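PDB 2JC5: exodeoxyribonuclease from Neisseria meningitidis, which probably cleaves DNA at apurinic or apyrimidinic sites during DNA repair, as a metal-dependent phosphodiesterase of the AP/ExoA family. Local coordinates for residues Met1-Ala7 with Pro249-Asp255; Pro77-Gly83 with Phe95-Gly101; Trp150-Asn156 with Glu175-Gly180; Tyr202-Ser206 with Lys243-Ala248. All coordinates share one frame. Where two conformers were deposited one is given. Residues are numbered along the deposited sequence.

Interaction 1. Residues Met1-Ala7 with Pro249-Asp255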
# COMPACT_ATOMS: atom_id res chain seq x y z
N MET A 1 -19.13 8.91 -0.10
CA MET A 1 -17.76 9.14 0.46
C MET A 1 -16.73 8.76 -0.60
O MET A 1 -17.02 7.98 -1.50
CB MET A 1 -17.51 8.27 1.71
CG MET A 1 -18.53 8.40 2.85
SD MET A 1 -18.27 9.87 3.86
CE MET A 1 -19.08 11.10 2.84
N LEU A 2 -15.52 9.32 -0.48
CA LEU A 2 -14.38 8.89 -1.29
C LEU A 2 -13.84 7.59 -0.70
O LEU A 2 -13.39 7.58 0.45
CB LEU A 2 -13.27 9.92 -1.26
CG LEU A 2 -11.93 9.57 -1.93
CD1 LEU A 2 -12.15 9.58 -3.41
CD2 LEU A 2 -10.81 10.53 -1.50
N LYS A 3 -13.89 6.51 -1.47
CA LYS A 3 -13.44 5.21 -0.99
C LYS A 3 -12.14 4.87 -1.70
O LYS A 3 -12.08 4.82 -2.93
CB LYS A 3 -14.53 4.17 -1.28
CG LYS A 3 -14.22 2.77 -0.82
CD LYS A 3 -15.31 1.77 -1.16
CE LYS A 3 -16.56 2.04 -0.38
NZ LYS A 3 -17.11 0.78 0.16
N ILE A 4 -11.09 4.69 -0.90
CA ILE A 4 -9.77 4.35 -1.41
C ILE A 4 -9.39 2.97 -0.91
O ILE A 4 -9.51 2.70 0.28
CB ILE A 4 -8.68 5.35 -0.97
CG1 ILE A 4 -9.02 6.76 -1.44
CG2 ILE A 4 -7.34 4.91 -1.54
CD1 ILE A 4 -8.05 7.85 -1.01
N ILE A 5 -8.98 2.08 -1.83
CA ILE A 5 -8.61 0.71 -1.49
C ILE A 5 -7.15 0.52 -1.80
O ILE A 5 -6.70 0.92 -2.87
CB ILE A 5 -9.46 -0.31 -2.27
CG1 ILE A 5 -10.94 -0.10 -1.91
CG2 ILE A 5 -8.98 -1.74 -1.99
CD1 ILE A 5 -11.89 -1.17 -2.44
N SER A 6 -6.42 -0.08 -0.85
CA SER A 6 -5.03 -0.46 -1.06
C SER A 6 -4.96 -1.98 -1.05
O SER A 6 -5.42 -2.60 -0.11
CB SER A 6 -4.14 0.12 0.03
OG SER A 6 -2.76 -0.09 -0.26
N ALA A 7 -4.38 -2.57 -2.09
CA ALA A 7 -4.29 -4.02 -2.17
C ALA A 7 -2.99 -4.46 -2.80
O ALA A 7 -2.70 -4.14 -3.96
CB ALA A 7 -5.49 -4.59 -2.94
N PRO A 249 -7.41 -6.63 0.94
CA PRO A 249 -7.57 -5.19 0.66
C PRO A 249 -7.91 -4.38 1.89
O PRO A 249 -8.72 -4.80 2.71
CB PRO A 249 -8.72 -5.15 -0.34
CG PRO A 249 -8.69 -6.47 -0.98
CD PRO A 249 -8.33 -7.43 0.13
N LEU A 250 -7.27 -3.22 2.00
CA LEU A 250 -7.51 -2.25 3.06
C LEU A 250 -8.34 -1.11 2.49
O LEU A 250 -7.89 -0.42 1.58
CB LEU A 250 -6.18 -1.74 3.61
CG LEU A 250 -6.22 -0.58 4.60
CD1 LEU A 250 -6.99 -0.97 5.89
CD2 LEU A 250 -4.81 -0.11 4.88
N VAL A 251 -9.56 -0.96 3.00
CA VAL A 251 -10.52 -0.01 2.45
C VAL A 251 -10.76 1.10 3.46
O VAL A 251 -11.08 0.82 4.61
CB VAL A 251 -11.86 -0.72 2.18
CG1 VAL A 251 -12.87 0.27 1.54
CG2 VAL A 251 -11.65 -1.98 1.32
N VAL A 252 -10.65 2.35 3.03
CA VAL A 252 -10.94 3.49 3.92
C VAL A 252 -11.88 4.43 3.20
O VAL A 252 -11.71 4.68 2.00
CB VAL A 252 -9.67 4.25 4.36
CG1 VAL A 252 -10.02 5.36 5.37
CG2 VAL A 252 -8.65 3.28 4.98
N GLU A 253 -12.88 4.94 3.93
CA GLU A 253 -13.85 5.89 3.40
C GLU A 253 -13.60 7.25 4.03
O GLU A 253 -13.55 7.36 5.25
CB GLU A 253 -15.27 5.40 3.72
CG GLU A 253 -15.59 4.14 2.96
CD GLU A 253 -16.95 3.57 3.27
OE1 GLU A 253 -17.95 4.29 3.07
OE2 GLU A 253 -17.00 2.40 3.69
N TYR A 254 -13.45 8.27 3.18
CA TYR A 254 -13.18 9.63 3.60
C TYR A 254 -14.33 10.55 3.19
O TYR A 254 -14.83 10.47 2.08
CB TYR A 254 -11.90 10.15 2.94
CG TYR A 254 -10.67 9.32 3.25
CD1 TYR A 254 -10.32 8.24 2.45
CD2 TYR A 254 -9.84 9.66 4.32
CE1 TYR A 254 -9.19 7.48 2.73
CE2 TYR A 254 -8.71 8.92 4.60
CZ TYR A 254 -8.39 7.83 3.82
OH TYR A 254 -7.28 7.07 4.09
N ASP A 255 -14.74 11.43 4.09
CA ASP A 255 -15.74 12.45 3.77
C ASP A 255 -15.02 13.59 3.08
O ASP A 255 -14.69 14.60 3.71
CB ASP A 255 -16.43 12.91 5.04
CG ASP A 255 -17.48 13.95 4.78
OD1 ASP A 255 -17.85 14.11 3.61
OD2 ASP A 255 -17.94 14.59 5.76
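Six backbone hydrogen bonds join antiparallel strands 2-7 and 250-254 in three mutual pairs. Leu-2 N gives to Tyr-254 O (2.9 Å) and Tyr-254 N to Leu-2 O (2.8 Å). Ile-4 N and Val-252 O are 3.0 Å apart, as are Val-252 N and Ile-4 O. Ser-6 N to Leu-250 O and Leu-250 N to Ser-6 O both measure 2.9 Å. Lys-3, Ile-5 and Ala-7 turn their backbone polar groups the other way, to Asp-30, Ile-31 and Cys-33, so strand 2-8 is paired along both edges. The Gln-223 side chain reaches Tyr-254 OH and Ile-4 O. Lys-3 NZ makes a long salt bridge with Glu-253 OE2 (3.9 Å) and a weak hydrogen bond to Ser-27 O. On the same face Ile-5 CG1 meets Val-251 CG2 at 3.8 Å. On the other, Ile-4 CD1 lies 3.9 Å from Tyr-254 CE1 and packs toward strand 143-147. Pairing first and last strands inside one sheet, against a second sheet, is characteristic of the DNase I-like alpha/beta sandwich.

Interaction 2. Residues Pro77-Gly83 with Phe95-Gly101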
# COMPACT_ATOMS: atom_id res chain seq x y z
N PRO A 77 -6.57 11.86 -13.30
CA PRO A 77 -5.67 12.72 -12.55
C PRO A 77 -5.19 13.87 -13.41
O PRO A 77 -5.08 13.74 -14.64
CB PRO A 77 -4.53 11.79 -12.16
CG PRO A 77 -4.64 10.60 -12.99
CD PRO A 77 -6.01 10.52 -13.56
N ASP A 78 -4.94 15.00 -12.79
CA ASP A 78 -4.39 16.11 -13.57
C ASP A 78 -2.88 16.14 -13.60
O ASP A 78 -2.30 16.88 -14.39
CB ASP A 78 -4.97 17.44 -13.12
CG ASP A 78 -4.89 17.63 -11.67
OD1 ASP A 78 -3.76 17.55 -11.16
OD2 ASP A 78 -5.95 17.87 -11.06
N ASN A 79 -2.26 15.30 -12.79
CA ASN A 79 -0.82 15.15 -12.78
C ASN A 79 -0.48 13.75 -12.28
O ASN A 79 -1.20 13.21 -11.44
CB ASN A 79 -0.19 16.21 -11.88
CG ASN A 79 1.32 16.17 -11.91
OD1 ASN A 79 1.93 16.32 -12.97
ND2 ASN A 79 1.93 15.99 -10.74
N VAL A 80 0.58 13.18 -12.83
CA VAL A 80 1.03 11.84 -12.47
C VAL A 80 2.56 11.83 -12.36
O VAL A 80 3.24 12.37 -13.22
CB VAL A 80 0.58 10.79 -13.51
CG1 VAL A 80 1.15 9.39 -13.21
CG2 VAL A 80 -0.94 10.74 -13.61
N GLN A 81 3.07 11.26 -11.27
CA GLN A 81 4.48 11.02 -11.09
C GLN A 81 4.74 9.53 -11.10
O GLN A 81 4.21 8.78 -10.27
CB GLN A 81 4.97 11.65 -9.79
CG GLN A 81 6.45 11.52 -9.53
CD GLN A 81 6.87 11.99 -8.18
OE1 GLN A 81 6.19 12.79 -7.56
NE2 GLN A 81 7.99 11.46 -7.69
N ILE A 82 5.58 9.09 -12.04
CA ILE A 82 5.98 7.70 -12.16
C ILE A 82 7.37 7.57 -11.57
O ILE A 82 8.35 8.11 -12.10
CB ILE A 82 6.01 7.24 -13.64
CG1 ILE A 82 4.66 7.50 -14.30
CG2 ILE A 82 6.39 5.77 -13.76
CD1 ILE A 82 3.49 6.71 -13.75
N GLY A 83 7.47 6.85 -10.46
CA GLY A 83 8.73 6.67 -9.80
C GLY A 83 9.12 7.83 -8.90
O GLY A 83 8.54 8.92 -8.95
N PHE A 95 6.68 2.96 -6.89
CA PHE A 95 6.04 4.23 -6.50
C PHE A 95 5.34 4.88 -7.67
O PHE A 95 5.96 5.13 -8.72
CB PHE A 95 7.13 5.16 -5.95
CG PHE A 95 6.63 6.52 -5.52
CD1 PHE A 95 6.40 7.52 -6.44
CD2 PHE A 95 6.45 6.81 -4.17
CE1 PHE A 95 5.94 8.79 -6.02
CE2 PHE A 95 6.01 8.08 -3.75
CZ PHE A 95 5.76 9.06 -4.69
N VAL A 96 4.04 5.15 -7.49
CA VAL A 96 3.25 5.97 -8.43
C VAL A 96 2.44 6.95 -7.62
O VAL A 96 1.88 6.59 -6.58
CB VAL A 96 2.30 5.14 -9.31
CG1 VAL A 96 1.29 6.03 -10.09
CG2 VAL A 96 3.09 4.28 -10.26
N ARG A 97 2.38 8.18 -8.09
CA ARG A 97 1.60 9.24 -7.44
C ARG A 97 0.64 9.85 -8.44
O ARG A 97 1.05 10.25 -9.52
CB ARG A 97 2.52 10.33 -6.92
CG ARG A 97 1.80 11.54 -6.37
CD ARG A 97 2.74 12.56 -5.78
NE ARG A 97 2.03 13.79 -5.42
CZ ARG A 97 2.50 14.74 -4.63
NH1 ARG A 97 3.69 14.65 -4.06
NH2 ARG A 97 1.75 15.81 -4.37
N CYS A 98 -0.62 9.95 -8.05
CA CYS A 98 -1.65 10.60 -8.87
C CYS A 98 -2.27 11.76 -8.12
O CYS A 98 -2.67 11.61 -6.96
CB CYS A 98 -2.71 9.61 -9.28
SG CYS A 98 -2.12 8.39 -10.45
N ASP A 99 -2.35 12.91 -8.78
CA ASP A 99 -2.91 14.14 -8.22
C ASP A 99 -4.27 14.47 -8.83
O ASP A 99 -4.47 14.35 -10.05
CB ASP A 99 -1.97 15.33 -8.47
CG ASP A 99 -0.61 15.18 -7.86
OD1 ASP A 99 -0.44 14.35 -6.94
OD2 ASP A 99 0.30 15.90 -8.32
N PHE A 100 -5.19 14.88 -7.97
CA PHE A 100 -6.53 15.28 -8.36
C PHE A 100 -6.82 16.58 -7.63
O PHE A 100 -7.21 16.57 -6.46
CB PHE A 100 -7.58 14.25 -7.96
CG PHE A 100 -7.23 12.84 -8.34
CD1 PHE A 100 -6.42 12.07 -7.52
CD2 PHE A 100 -7.74 12.26 -9.51
CE1 PHE A 100 -6.10 10.75 -7.87
CE2 PHE A 100 -7.43 10.96 -9.85
CZ PHE A 100 -6.63 10.19 -9.04
N GLY A 101 -6.58 17.72 -8.28
CA GLY A 101 -6.64 18.98 -7.58
C GLY A 101 -5.66 18.95 -6.42
O GLY A 101 -4.49 18.61 -6.62
O HOH W 1 -3.30 18.75 -9.11
O HOH W 2 5.87 12.92 -4.75
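Strands 79-82 and 95-100 pair antiparallel, and their side chains sort onto two faces. Gln-81 N to Arg-97 O and Arg-97 N to Gln-81 O are both 2.9 Å hydrogen bonds. Asn-79, Gln-81, Arg-97 and Asp-99 share one face. Arg-97 is extended, with all four chi angles near t, so its NE makes a salt bridge to Asp-99 OD1 at 3.0 Å and its head continues to Glu-140. Asp-99 adopts m, takes Asn-79 ND2 on OD2 (2.9 Å) and also meets Ser-104. Gln-81 is t at chi1 and chi2. Its NE2 bonds to Gly-83 O (2.9 Å), while water 2 links its OE1 to Arg-97 NH1. Pro-77 CB sits over the Phe-100 ring, 4.2 Å from its centroid, a CH-pi contact. Asp-78, in p, swings OD2 to Gly-101 N (2.9 Å). The contact is therefore two-sided: a charged, hydrated network on one face and mostly apolar side chains on the other, with Val-96 and Cys-98 packed against strand 69-73 of the other sheet.

Interaction 3. Residues Trp150-Asn156 with Glu175-Gly180. With BCN (bicine), chain C.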
# COMPACT_ATOMS: atom_id res chain seq x y z
N TRP A 150 3.95 -1.63 3.21
CA TRP A 150 5.12 -1.02 3.82
C TRP A 150 6.05 -2.06 4.40
O TRP A 150 7.16 -1.72 4.82
CB TRP A 150 4.72 -0.01 4.90
CG TRP A 150 3.99 1.21 4.38
CD1 TRP A 150 2.82 1.23 3.68
CD2 TRP A 150 4.39 2.57 4.52
NE1 TRP A 150 2.47 2.52 3.38
CE2 TRP A 150 3.41 3.37 3.91
CE3 TRP A 150 5.47 3.20 5.14
CZ2 TRP A 150 3.49 4.75 3.86
CZ3 TRP A 150 5.54 4.58 5.12
CH2 TRP A 150 4.56 5.33 4.48
N ASN A 151 5.61 -3.32 4.47
CA ASN A 151 6.47 -4.43 4.89
C ASN A 151 7.04 -4.25 6.29
O ASN A 151 8.05 -4.86 6.65
CB ASN A 151 7.57 -4.69 3.84
CG ASN A 151 7.17 -5.72 2.79
OD1 ASN A 151 7.40 -5.53 1.59
ND2 ASN A 151 6.59 -6.80 3.24
N ILE A 152 6.32 -3.49 7.13
CA ILE A 152 6.72 -3.29 8.53
C ILE A 152 5.45 -3.29 9.38
O ILE A 152 4.51 -2.58 9.05
CB ILE A 152 7.45 -1.97 8.75
CG1 ILE A 152 8.73 -1.88 7.91
CG2 ILE A 152 7.78 -1.79 10.23
CD1 ILE A 152 9.28 -0.46 7.82
N ALA A 153 5.43 -4.11 10.43
CA ALA A 153 4.41 -4.06 11.49
C ALA A 153 4.97 -3.17 12.60
O ALA A 153 6.12 -3.32 13.01
CB ALA A 153 4.10 -5.46 12.01
N HIS A 154 4.13 -2.27 13.13
CA HIS A 154 4.63 -1.23 14.02
C HIS A 154 4.78 -1.67 15.48
O HIS A 154 5.85 -1.52 16.06
CB HIS A 154 3.72 -0.01 13.89
CG HIS A 154 4.16 1.19 14.67
ND1 HIS A 154 3.28 2.19 15.01
CD2 HIS A 154 5.34 1.51 15.23
CE1 HIS A 154 3.92 3.11 15.72
NE2 HIS A 154 5.18 2.72 15.87
N GLN A 155 3.71 -2.22 16.05
CA GLN A 155 3.61 -2.53 17.48
C GLN A 155 3.20 -3.98 17.67
O GLN A 155 2.82 -4.64 16.71
CB GLN A 155 2.54 -1.64 18.12
CG GLN A 155 2.76 -0.15 17.95
CD GLN A 155 1.79 0.66 18.78
OE1 GLN A 155 0.65 0.89 18.39
NE2 GLN A 155 2.25 1.09 19.95
N ASN A 156 3.22 -4.46 18.91
CA ASN A 156 2.87 -5.85 19.19
C ASN A 156 1.48 -6.21 18.67
O ASN A 156 1.25 -7.31 18.16
CB ASN A 156 2.94 -6.15 20.69
CG ASN A 156 4.34 -6.11 21.23
OD1 ASN A 156 5.31 -6.09 20.49
ND2 ASN A 156 4.45 -6.11 22.56
N GLU A 175 13.19 -0.96 12.16
CA GLU A 175 12.06 -0.79 11.27
C GLU A 175 10.85 -0.20 11.98
O GLU A 175 10.19 0.70 11.47
CB GLU A 175 11.68 -2.13 10.66
CG GLU A 175 12.72 -2.69 9.70
CD GLU A 175 12.36 -4.07 9.22
OE1 GLU A 175 11.75 -4.83 9.98
OE2 GLU A 175 12.71 -4.40 8.07
N ARG A 176 10.55 -0.74 13.16
CA ARG A 176 9.42 -0.26 13.95
C ARG A 176 9.65 1.20 14.35
O ARG A 176 8.73 2.01 14.33
CB ARG A 176 9.26 -1.11 15.20
CG ARG A 176 8.99 -2.58 14.93
CD ARG A 176 9.11 -3.41 16.19
NE ARG A 176 8.11 -3.02 17.18
CZ ARG A 176 8.05 -3.51 18.42
NH1 ARG A 176 8.93 -4.42 18.83
NH2 ARG A 176 7.10 -3.08 19.24
N GLU A 177 10.89 1.50 14.73
CA GLU A 177 11.25 2.88 15.09
C GLU A 177 11.02 3.82 13.92
O GLU A 177 10.55 4.94 14.11
CB GLU A 177 12.70 2.99 15.58
CG GLU A 177 13.09 4.39 16.06
N TRP A 178 11.36 3.37 12.72
CA TRP A 178 11.22 4.19 11.52
C TRP A 178 9.74 4.52 11.27
O TRP A 178 9.40 5.70 11.06
CB TRP A 178 11.89 3.49 10.32
CG TRP A 178 11.90 4.32 9.09
CD1 TRP A 178 12.86 5.21 8.70
CD2 TRP A 178 10.89 4.35 8.07
NE1 TRP A 178 12.50 5.80 7.51
CE2 TRP A 178 11.30 5.29 7.10
CE3 TRP A 178 9.67 3.67 7.89
CZ2 TRP A 178 10.56 5.57 5.96
CZ3 TRP A 178 8.93 3.96 6.75
CH2 TRP A 178 9.37 4.90 5.80
N ILE A 179 8.86 3.52 11.33
CA ILE A 179 7.42 3.77 11.20
C ILE A 179 6.94 4.72 12.29
O ILE A 179 6.15 5.61 12.04
CB ILE A 179 6.57 2.46 11.29
CG1 ILE A 179 6.78 1.59 10.04
CG2 ILE A 179 5.05 2.75 11.50
CD1 ILE A 179 6.05 2.07 8.77
N GLY A 180 7.43 4.53 13.51
CA GLY A 180 7.07 5.41 14.60
C GLY A 180 7.44 6.86 14.34
O GLY A 180 6.70 7.78 14.69
N1 BCN C . 7.71 -9.87 5.51
C1 BCN C . 8.31 -8.51 5.50
C2 BCN C . 9.70 -8.49 4.90
O21 BCN C . 10.25 -7.36 4.75
O22 BCN C . 10.23 -9.56 4.57
C3 BCN C . 6.60 -10.01 4.56
C4 BCN C . 7.15 -10.48 3.22
O4 BCN C . 7.97 -11.67 3.34
C5 BCN C . 7.28 -10.26 6.90
C6 BCN C . 7.37 -11.77 7.08
O6 BCN C . 8.53 -12.32 6.46
O HOH W 3 6.93 0.12 18.39
O HOH W 4 7.93 -5.96 21.14
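Ile-152 lays its side chain against helix 173-184, with CG2 3.5 Å from Ile-179 CG1 and 3.7 Å from Glu-175 O. Its CD1 approaches Trp-178 CE3 at 4.1 Å. Trp-150 and Trp-178 meet edge to edge, CZ3 to CZ3 at 3.8 Å, and Trp-150 CE3 touches Ile-179 CD1 at 3.8 Å. Ile-179 is thus shared by three residues of the loop, because its CG2 also sits over the His-154 ring, 3.9 Å from the centroid, in a CH-pi contact. His-154 NE2 comes within 3.5 Å of Gly-180 CA. The polar tie is Arg-176 NE to His-154 O, a hydrogen bond of 2.9 Å. Water 4 bridges Arg-176 NH1 and Asn-156 OD1. Glu-175 turns its carboxylate to Lys-123, which also holds Asn-151 O and the bicine. Asn-151 itself lines the bicine pocket and is a predicted transition-state stabiliser and metal ligand. Its neighbours Trp-150 and Ile-152 are both packed on the helix. The chemistry is mainly apolar, with one direct hydrogen bond: it fits a loop whose shape is set by packing beside the probable catalytic site.

Interaction 4. Residues Tyr202-Ser206 with Lys243-Ala248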
# COMPACT_ATOMS: atom_id res chain seq x y z
N TYR A 202 -4.96 -7.17 10.85
CA TYR A 202 -3.97 -7.83 10.00
C TYR A 202 -4.40 -7.77 8.53
O TYR A 202 -5.58 -7.88 8.21
CB TYR A 202 -3.77 -9.32 10.35
CG TYR A 202 -3.52 -9.66 11.80
CD1 TYR A 202 -2.83 -8.81 12.65
CD2 TYR A 202 -3.97 -10.87 12.32
CE1 TYR A 202 -2.59 -9.16 13.99
CE2 TYR A 202 -3.74 -11.22 13.64
CZ TYR A 202 -3.07 -10.36 14.47
OH TYR A 202 -2.88 -10.72 15.78
N THR A 203 -3.41 -7.63 7.66
CA THR A 203 -3.60 -7.51 6.22
C THR A 203 -2.80 -8.52 5.41
O THR A 203 -2.97 -8.56 4.20
CB THR A 203 -3.22 -6.09 5.72
OG1 THR A 203 -1.83 -5.84 5.96
CG2 THR A 203 -4.08 -5.03 6.39
N TRP A 204 -1.96 -9.33 6.07
CA TRP A 204 -1.14 -10.33 5.37
C TRP A 204 -0.99 -11.60 6.19
O TRP A 204 -0.82 -11.54 7.41
CB TRP A 204 0.25 -9.76 5.08
CG TRP A 204 1.16 -10.74 4.40
CD1 TRP A 204 1.14 -11.11 3.09
CD2 TRP A 204 2.21 -11.48 5.01
NE1 TRP A 204 2.12 -12.04 2.85
CE2 TRP A 204 2.79 -12.28 4.01
CE3 TRP A 204 2.71 -11.55 6.31
CZ2 TRP A 204 3.85 -13.15 4.27
CZ3 TRP A 204 3.75 -12.42 6.57
CH2 TRP A 204 4.31 -13.21 5.54
N TRP A 205 -1.03 -12.74 5.50
CA TRP A 205 -0.75 -14.05 6.07
C TRP A 205 0.06 -14.78 5.03
O TRP A 205 -0.19 -14.60 3.83
CB TRP A 205 -2.04 -14.83 6.34
CG TRP A 205 -3.04 -14.10 7.18
CD1 TRP A 205 -3.32 -14.32 8.51
CD2 TRP A 205 -3.90 -13.01 6.77
NE1 TRP A 205 -4.30 -13.45 8.93
CE2 TRP A 205 -4.67 -12.64 7.89
CE3 TRP A 205 -4.11 -12.33 5.57
CZ2 TRP A 205 -5.60 -11.61 7.85
CZ3 TRP A 205 -5.03 -11.32 5.52
CH2 TRP A 205 -5.77 -10.98 6.65
N SER A 206 1.01 -15.63 5.43
CA SER A 206 1.96 -16.15 4.46
C SER A 206 1.38 -17.12 3.43
O SER A 206 1.99 -17.32 2.37
CB SER A 206 3.17 -16.77 5.13
OG SER A 206 2.88 -18.02 5.70
N LYS A 243 -10.95 -13.99 -1.16
CA LYS A 243 -9.49 -14.03 -1.05
C LYS A 243 -8.87 -13.94 -2.43
O LYS A 243 -9.11 -14.82 -3.28
CB LYS A 243 -9.08 -15.33 -0.36
CG LYS A 243 -7.59 -15.44 -0.05
CD LYS A 243 -7.20 -14.53 1.06
CE LYS A 243 -5.90 -14.94 1.76
NZ LYS A 243 -5.28 -13.72 2.30
N PHE A 244 -8.10 -12.87 -2.66
CA PHE A 244 -7.52 -12.56 -3.97
C PHE A 244 -6.01 -12.68 -4.01
O PHE A 244 -5.42 -12.59 -5.08
CB PHE A 244 -7.81 -11.10 -4.34
CG PHE A 244 -9.25 -10.71 -4.21
CD1 PHE A 244 -10.22 -11.36 -4.94
CD2 PHE A 244 -9.63 -9.65 -3.42
CE1 PHE A 244 -11.55 -10.97 -4.85
CE2 PHE A 244 -10.96 -9.28 -3.32
CZ PHE A 244 -11.92 -9.94 -4.05
N SER A 245 -5.40 -12.86 -2.84
CA SER A 245 -4.00 -12.59 -2.66
C SER A 245 -3.63 -13.09 -1.27
O SER A 245 -4.53 -13.42 -0.48
CB SER A 245 -3.77 -11.07 -2.74
OG SER A 245 -2.49 -10.69 -2.31
N ASP A 246 -2.34 -13.12 -0.96
CA ASP A 246 -1.91 -13.37 0.43
C ASP A 246 -2.17 -12.17 1.34
O ASP A 246 -2.19 -12.34 2.55
CB ASP A 246 -0.45 -13.86 0.55
CG ASP A 246 0.55 -13.00 -0.15
OD1 ASP A 246 0.18 -12.11 -0.93
OD2 ASP A 246 1.74 -13.26 0.10
N HIS A 247 -2.42 -11.00 0.75
CA HIS A 247 -2.88 -9.84 1.51
C HIS A 247 -4.38 -9.69 1.33
O HIS A 247 -4.96 -10.22 0.37
CB HIS A 247 -2.28 -8.54 0.98
CG HIS A 247 -0.79 -8.46 1.09
ND1 HIS A 247 -0.14 -7.60 1.95
CD2 HIS A 247 0.18 -9.15 0.44
CE1 HIS A 247 1.17 -7.75 1.81
NE2 HIS A 247 1.39 -8.68 0.90
N ALA A 248 -5.00 -8.97 2.27
CA ALA A 248 -6.40 -8.53 2.14
C ALA A 248 -6.44 -7.04 1.78
O ALA A 248 -5.63 -6.26 2.27
CB ALA A 248 -7.15 -8.77 3.45
O HOH W 5 -2.98 -15.26 2.98
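This contact lies in the probable active site of the DNase I-like fold, where a classic beta bulge at Thr-203 and Trp-204, opposite Trp-218, faces the loop bearing Asp-246 and His-247. Asp-246 has been seen to bind metal in this protein, though no ion is bound to it here. His-247 is the predicted proton acceptor and, with Asp-149 nearby, donates through ND1 to Asp-221. Asp-221 also takes a hydrogen bond from Thr-203 OG1, so both segments converge on one carboxylate. The backbones join at a single bridge, Trp-204 with His-247. Thr-203 O accepts from Ala-248 N at 2.8 Å, and Trp-205 N gives to Asp-246 O at 3.2 Å. The Trp-204 and His-247 rings meet obliquely. Trp-204 CB also stands over the His-247 ring, 4.1 Å from its centroid, a CH-pi contact. The same tryptophan lines the bicine pocket, where it meets Trp-218 edge-to-face. Trp-205 touches Ala-248 CB through CZ3 at 3.9 Å. Water 5 lies 2.9 Å from Lys-243 NZ and 3.0 Å from Trp-205 O. An ST turn shapes the loop, with Ser-245 OG accepting from His-247 N at 3.1 Å. The Asp-246 carboxylate is itself held by a tryptophan: Trp-204 NE1 donates to Asp-246 OD2 at 3.0 Å.

Interactions 1 and 4 are buried, while 2 and 3 are only partly so. Interaction 1 joins the chain ends within the six-stranded sheet, and the other three are nested inside the loop it closes. Interaction 2 pairs strands of the second sheet, which interaction 4 also reaches through strand 204-205, yet their centres are about 26 Å apart, on opposite sides of the chain's centre. Interactions 1 and 4 touch, Pro-249 CG lying 4.1 Å from Phe-244 CD2, and the loop with Asp-246 leads directly into strand 250-254. Regular backbone pairing dominates 1 and 2. Interaction 3 relies on apolar loop-to-helix packing. Interaction 4 combines a single backbone bridge with aromatic and charged side chains at the probable catalytic site.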